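Local coordinates for phosphotriesterase family protein (Listeria monocytogenes serotype 4b str. H7858, PDB 3PNZ) that probably hydrolyses phosphorylated sugar lactones as a zinc-dependent lactonase with an amidohydrolase TIM-barrel fold, at residues A[226-240]-A[257-271]. Numbering follows the deposited sequence.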
loop_
_atom_site.group_PDB
_atom_site.type_symbol
_atom_site.label_atom_id
_atom_site.label_comp_id
_atom_site.label_asym_id
_atom_site.label_seq_id
_atom_site.Cartn_x
_atom_site.Cartn_y
_atom_site.Cartn_z
ATOM N N LYS A 226 11.965 -12.800 10.223
ATOM C CA LYS A 226 12.437 -12.412 11.555
ATOM C C LYS A 226 13.518 -11.327 11.489
ATOM O O LYS A 226 13.544 -10.413 12.324
ATOM C CB LYS A 226 12.942 -13.634 12.327
ATOM C CG LYS A 226 13.499 -13.301 13.713
ATOM C CD LYS A 226 13.531 -14.542 14.608
ATOM C CE LYS A 226 13.952 -14.176 16.028
ATOM N NZ LYS A 226 14.030 -15.379 16.905
ATOM N N GLN A 227 14.412 -11.417 10.501
ATOM C CA GLN A 227 15.397 -10.356 10.286
ATOM C C GLN A 227 14.705 -9.018 10.055
ATOM O O GLN A 227 15.101 -7.992 10.608
ATOM C CB GLN A 227 16.279 -10.655 9.074
ATOM C CG GLN A 227 17.354 -11.711 9.256
ATOM C CD GLN A 227 18.095 -11.942 7.944
ATOM O OE1 GLN A 227 17.494 -12.363 6.953
ATOM N NE2 GLN A 227 19.390 -11.649 7.926
ATOM N N VAL A 228 13.682 -9.024 9.211
ATOM C CA VAL A 228 12.949 -7.794 8.926
ATOM C C VAL A 228 12.208 -7.319 10.173
ATOM O O VAL A 228 12.274 -6.145 10.539
ATOM C CB VAL A 228 11.968 -7.976 7.759
ATOM C CG1 VAL A 228 11.103 -6.740 7.578
ATOM C CG2 VAL A 228 12.744 -8.252 6.480
ATOM N N ALA A 229 11.509 -8.238 10.821
ATOM C CA ALA A 229 10.683 -7.880 11.978
ATOM C C ALA A 229 11.502 -7.283 13.123
ATOM O O ALA A 229 11.026 -6.409 13.848
ATOM C CB ALA A 229 9.910 -9.092 12.465
ATOM N N LYS A 230 12.725 -7.768 13.299
ATOM C CA LYS A 230 13.580 -7.274 14.375
ATOM C C LYS A 230 13.877 -5.781 14.286
ATOM O O LYS A 230 14.224 -5.163 15.294
ATOM C CB LYS A 230 14.910 -8.031 14.388
ATOM C CG LYS A 230 14.860 -9.390 15.050
ATOM C CD LYS A 230 16.290 -9.930 15.093
ATOM C CE LYS A 230 16.393 -11.305 15.702
ATOM N NZ LYS A 230 17.831 -11.719 15.707
ATOM N N THR A 231 13.758 -5.208 13.089
ATOM C CA THR A 231 14.019 -3.784 12.897
ATOM C C THR A 231 12.878 -2.916 13.417
ATOM O O THR A 231 13.056 -1.723 13.633
ATOM C CB THR A 231 14.225 -3.417 11.414
ATOM O OG1 THR A 231 12.981 -3.536 10.707
ATOM C CG2 THR A 231 15.304 -4.291 10.772
ATOM N N GLY A 232 11.708 -3.520 13.596
ATOM C CA GLY A 232 10.529 -2.795 14.027
ATOM C C GLY A 232 9.580 -2.422 12.904
ATOM O O GLY A 232 8.471 -1.960 13.158
ATOM N N ALA A 233 10.004 -2.637 11.657
ATOM C CA ALA A 233 9.146 -2.374 10.504
ATOM C C ALA A 233 7.836 -3.154 10.542
ATOM O O ALA A 233 7.770 -4.291 11.021
ATOM C CB ALA A 233 9.887 -2.683 9.201
ATOM N N PHE A 234 6.801 -2.531 10.004
ATOM C CA PHE A 234 5.550 -3.222 9.774
ATOM C C PHE A 234 5.720 -4.121 8.558
ATOM O O PHE A 234 6.461 -3.789 7.631
ATOM C CB PHE A 234 4.406 -2.233 9.567
ATOM C CG PHE A 234 3.975 -1.541 10.840
ATOM C CD1 PHE A 234 2.959 -2.070 11.619
ATOM C CD2 PHE A 234 4.604 -0.377 11.258
ATOM C CE1 PHE A 234 2.559 -1.430 12.797
ATOM C CE2 PHE A 234 4.219 0.266 12.428
ATOM C CZ PHE A 234 3.195 -0.264 13.194
ATOM N N MET A 235 5.030 -5.252 8.575
ATOM C CA MET A 235 5.166 -6.247 7.510
ATOM C C MET A 235 3.801 -6.551 6.956
ATOM O O MET A 235 2.915 -7.028 7.672
ATOM C CB MET A 235 5.843 -7.500 8.046
ATOM C CG MET A 235 7.255 -7.187 8.531
ATOM S SD MET A 235 8.037 -8.588 9.301
ATOM C CE MET A 235 8.272 -9.631 7.842
ATOM N N SER A 236 3.626 -6.240 5.676
ATOM C CA SER A 236 2.332 -6.333 5.035
ATOM C C SER A 236 2.181 -7.672 4.314
ATOM O O SER A 236 2.936 -7.984 3.385
ATOM C CB SER A 236 2.140 -5.168 4.057
ATOM O OG SER A 236 0.860 -5.228 3.448
ATOM N N PHE A 237 1.216 -8.463 4.768
ATOM C CA PHE A 237 0.820 -9.684 4.073
ATOM C C PHE A 237 -0.389 -9.316 3.226
ATOM O O PHE A 237 -1.525 -9.309 3.708
ATOM C CB PHE A 237 0.508 -10.800 5.078
ATOM C CG PHE A 237 1.729 -11.348 5.755
ATOM C CD1 PHE A 237 2.221 -12.610 5.432
ATOM C CD2 PHE A 237 2.411 -10.591 6.699
ATOM C CE1 PHE A 237 3.361 -13.105 6.042
ATOM C CE2 PHE A 237 3.561 -11.075 7.318
ATOM C CZ PHE A 237 4.038 -12.337 6.991
ATOM N N ASP A 238 -0.142 -8.979 1.963
ATOM C CA ASP A 238 -1.189 -8.357 1.154
ATOM C C ASP A 238 -1.543 -9.163 -0.083
ATOM O O ASP A 238 -2.165 -8.651 -1.013
ATOM C CB ASP A 238 -0.803 -6.916 0.794
ATOM C CG ASP A 238 0.620 -6.807 0.318
ATOM O OD1 ASP A 238 1.002 -7.608 -0.557
ATOM O OD2 ASP A 238 1.365 -5.931 0.815
ATOM N N GLY A 239 -1.155 -10.433 -0.078
ATOM C CA GLY A 239 -1.516 -11.343 -1.150
ATOM C C GLY A 239 -2.545 -12.384 -0.732
ATOM O O GLY A 239 -2.579 -13.485 -1.292
ATOM N N ILE A 240 -3.389 -12.045 0.246
ATOM C CA ILE A 240 -4.437 -12.953 0.689
ATOM C C ILE A 240 -5.261 -13.411 -0.504
ATOM O O ILE A 240 -5.621 -12.602 -1.369
ATOM C CB ILE A 240 -5.383 -12.292 1.717
ATOM C CG1 ILE A 240 -4.606 -11.828 2.954
ATOM C CG2 ILE A 240 -6.522 -13.246 2.103
ATOM C CD1 ILE A 240 -3.747 -12.907 3.599
ATOM N N TYR A 257 3.996 -17.801 12.619
ATOM C CA TYR A 257 5.395 -17.860 13.053
ATOM C C TYR A 257 5.833 -16.519 13.637
ATOM O O TYR A 257 6.463 -16.464 14.703
ATOM C CB TYR A 257 6.341 -18.267 11.915
ATOM C CG TYR A 257 7.788 -18.134 12.316
ATOM C CD1 TYR A 257 8.377 -19.060 13.169
ATOM C CD2 TYR A 257 8.556 -17.065 11.874
ATOM C CE1 TYR A 257 9.699 -18.937 13.560
ATOM C CE2 TYR A 257 9.889 -16.930 12.262
ATOM C CZ TYR A 257 10.450 -17.869 13.098
ATOM O OH TYR A 257 11.764 -17.734 13.479
ATOM N N LEU A 258 5.512 -15.434 12.941
ATOM C CA LEU A 258 5.885 -14.111 13.436
ATOM C C LEU A 258 5.186 -13.833 14.769
ATOM O O LEU A 258 5.802 -13.281 15.683
ATOM C CB LEU A 258 5.572 -13.018 12.411
ATOM C CG LEU A 258 6.590 -12.922 11.262
ATOM C CD1 LEU A 258 6.060 -12.025 10.148
ATOM C CD2 LEU A 258 7.950 -12.405 11.772
ATOM N N VAL A 259 3.923 -14.238 14.887
ATOM C CA VAL A 259 3.218 -14.081 16.165
ATOM C C VAL A 259 3.951 -14.857 17.256
ATOM O O VAL A 259 4.204 -14.332 18.344
ATOM C CB VAL A 259 1.739 -14.505 16.093
ATOM C CG1 VAL A 259 1.095 -14.456 17.482
ATOM C CG2 VAL A 259 0.969 -13.609 15.127
ATOM N N SER A 260 4.332 -16.096 16.960
ATOM C CA SER A 260 5.019 -16.911 17.954
ATOM C C SER A 260 6.360 -16.306 18.383
ATOM O O SER A 260 6.828 -16.548 19.495
ATOM C CB SER A 260 5.201 -18.356 17.459
ATOM O OG SER A 260 6.262 -18.432 16.519
ATOM N N GLU A 261 6.979 -15.514 17.510
ATOM C CA GLU A 261 8.270 -14.923 17.832
ATOM C C GLU A 261 8.142 -13.538 18.473
ATOM O O GLU A 261 9.150 -12.882 18.745
ATOM C CB GLU A 261 9.163 -14.871 16.586
ATOM C CG GLU A 261 9.591 -16.255 16.102
ATOM C CD GLU A 261 10.628 -16.893 17.017
ATOM O OE1 GLU A 261 11.574 -16.193 17.432
ATOM O OE2 GLU A 261 10.504 -18.095 17.324
ATOM N N GLY A 262 6.904 -13.106 18.705
ATOM C CA GLY A 262 6.637 -11.878 19.442
ATOM C C GLY A 262 6.386 -10.637 18.601
ATOM O O GLY A 262 6.442 -9.517 19.110
ATOM N N PHE A 263 6.107 -10.824 17.315
ATOM C CA PHE A 263 5.972 -9.694 16.405
ATOM C C PHE A 263 4.538 -9.413 15.963
ATOM O O PHE A 263 4.318 -8.775 14.935
ATOM C CB PHE A 263 6.871 -9.913 15.173
ATOM C CG PHE A 263 8.325 -10.057 15.509
ATOM C CD1 PHE A 263 9.060 -8.964 15.945
ATOM C CD2 PHE A 263 8.967 -11.283 15.391
ATOM C CE1 PHE A 263 10.414 -9.088 16.261
ATOM C CE2 PHE A 263 10.316 -11.411 15.701
ATOM C CZ PHE A 263 11.039 -10.316 16.135
ATOM N N GLU A 264 3.554 -9.858 16.740
ATOM C CA GLU A 264 2.166 -9.708 16.310
ATOM C C GLU A 264 1.756 -8.254 16.066
ATOM O O GLU A 264 0.853 -7.990 15.276
ATOM C CB GLU A 264 1.207 -10.374 17.300
ATOM C CG GLU A 264 1.098 -9.664 18.644
ATOM C CD GLU A 264 0.466 -10.557 19.693
ATOM O OE1 GLU A 264 0.913 -11.717 19.831
ATOM O OE2 GLU A 264 -0.484 -10.109 20.372
ATOM N N ASP A 265 2.411 -7.313 16.740
ATOM C CA ASP A 265 2.030 -5.908 16.638
ATOM C C ASP A 265 2.522 -5.262 15.340
ATOM O O ASP A 265 2.260 -4.085 15.078
ATOM C CB ASP A 265 2.592 -5.126 17.825
ATOM C CG ASP A 265 1.948 -5.507 19.146
ATOM O OD1 ASP A 265 0.832 -6.064 19.139
ATOM O OD2 ASP A 265 2.568 -5.229 20.198
ATOM N N GLN A 266 3.256 -6.024 14.531
ATOM C CA GLN A 266 3.838 -5.470 13.311
ATOM C C GLN A 266 3.180 -5.988 12.036
ATOM O O GLN A 266 3.548 -5.570 10.934
ATOM C CB GLN A 266 5.347 -5.731 13.268
ATOM C CG GLN A 266 6.120 -4.856 14.247
ATOM C CD GLN A 266 7.502 -5.399 14.559
ATOM O OE1 GLN A 266 7.793 -5.756 15.702
ATOM N NE2 GLN A 266 8.365 -5.461 13.546
ATOM N N ILE A 267 2.209 -6.884 12.189
ATOM C CA ILE A 267 1.564 -7.524 11.034
ATOM C C ILE A 267 0.385 -6.718 10.468
ATOM O O ILE A 267 -0.517 -6.298 11.202
ATOM C CB ILE A 267 1.132 -8.958 11.377
ATOM C CG1 ILE A 267 2.376 -9.788 11.715
ATOM C CG2 ILE A 267 0.332 -9.578 10.214
ATOM C CD1 ILE A 267 2.083 -11.098 12.373
ATOM N N LEU A 268 0.412 -6.486 9.158
ATOM C CA LEU A 268 -0.702 -5.852 8.454
ATOM C C LEU A 268 -1.199 -6.818 7.395
ATOM O O LEU A 268 -0.438 -7.665 6.928
ATOM C CB LEU A 268 -0.250 -4.564 7.772
ATOM C CG LEU A 268 0.349 -3.472 8.657
ATOM C CD1 LEU A 268 0.905 -2.344 7.791
ATOM C CD2 LEU A 268 -0.709 -2.972 9.637
ATOM N N VAL A 269 -2.467 -6.685 7.010
ATOM C CA VAL A 269 -3.096 -7.625 6.080
ATOM C C VAL A 269 -3.942 -6.900 5.038
ATOM O O VAL A 269 -4.645 -5.934 5.343
ATOM C CB VAL A 269 -3.989 -8.659 6.826
ATOM C CG1 VAL A 269 -4.693 -9.587 5.833
ATOM C CG2 VAL A 269 -3.158 -9.466 7.827
ATOM N N SER A 270 -3.856 -7.354 3.793
ATOM C CA SER A 270 -4.687 -6.805 2.729
ATOM C C SER A 270 -4.696 -7.768 1.540
ATOM O O SER A 270 -4.126 -8.857 1.621
ATOM C CB SER A 270 -4.178 -5.424 2.311
ATOM O OG SER A 270 -5.264 -4.525 2.127
ATOM N N GLY A 271 -5.339 -7.366 0.448
ATOM C CA GLY A 271 -5.498 -8.231 -0.710
ATOM C C GLY A 271 -4.851 -7.714 -1.976
ATOM O O GLY A 271 -4.828 -8.410 -2.998
HETATM O O HOH W 1 10.262 -5.319 16.891
#
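Two neighbouring parallel strands of the TIM barrel, 234-237 and 267-269, pair here as the ends of a beta-alpha-beta unit, and helix 222-229 packs against helix 248-260 outside them. The strand backbones form a ladder: Met235 N gives a hydrogen bond to Gln266 O (2.8 Å), Leu268 N to Met235 O, Phe237 N to Leu268 O and Ser270 N to Phe237 O. Leu268 CD1 lies beside Phe234 CB on the Ser236 side of the sheet. On the other side Leu258 forks between the layers: CD1 meets the ring edge of Phe237 at CZ (3.8 Å) and the methyl end of Met235, while CD2 touches Ala229 CB. That same CB sits over the centre of one face of the Phe263 ring, a CH-pi contact 3.5 Å from the centroid. Phe263 follows Gly262, whose positive phi belongs to a Schellman motif ending helix 248-260. Farther out, Lys226, extended with CG anti to its N (chi1 178°), reaches Glu261, where NZ meets OE1 from above the carboxylate plane in a 2.6 Å salt bridge. At the C-terminal end of the strands the contact borders the binuclear zinc site: Asp238 OD1 hydrogen-bonds ND1 of the zinc ligand His215, and Ser270 OG hydrogen-bonds Glu23 OE2. At the N-terminal end the Gln266 amide bridges the helix-to-strand turn, both N-H groups of NE2 being used, one nearly straight (176°) to a lone pair of Ala229 O at 2.8 Å, the other to Ala233 O from above its carbonyl plane, while OE1 accepts from a water.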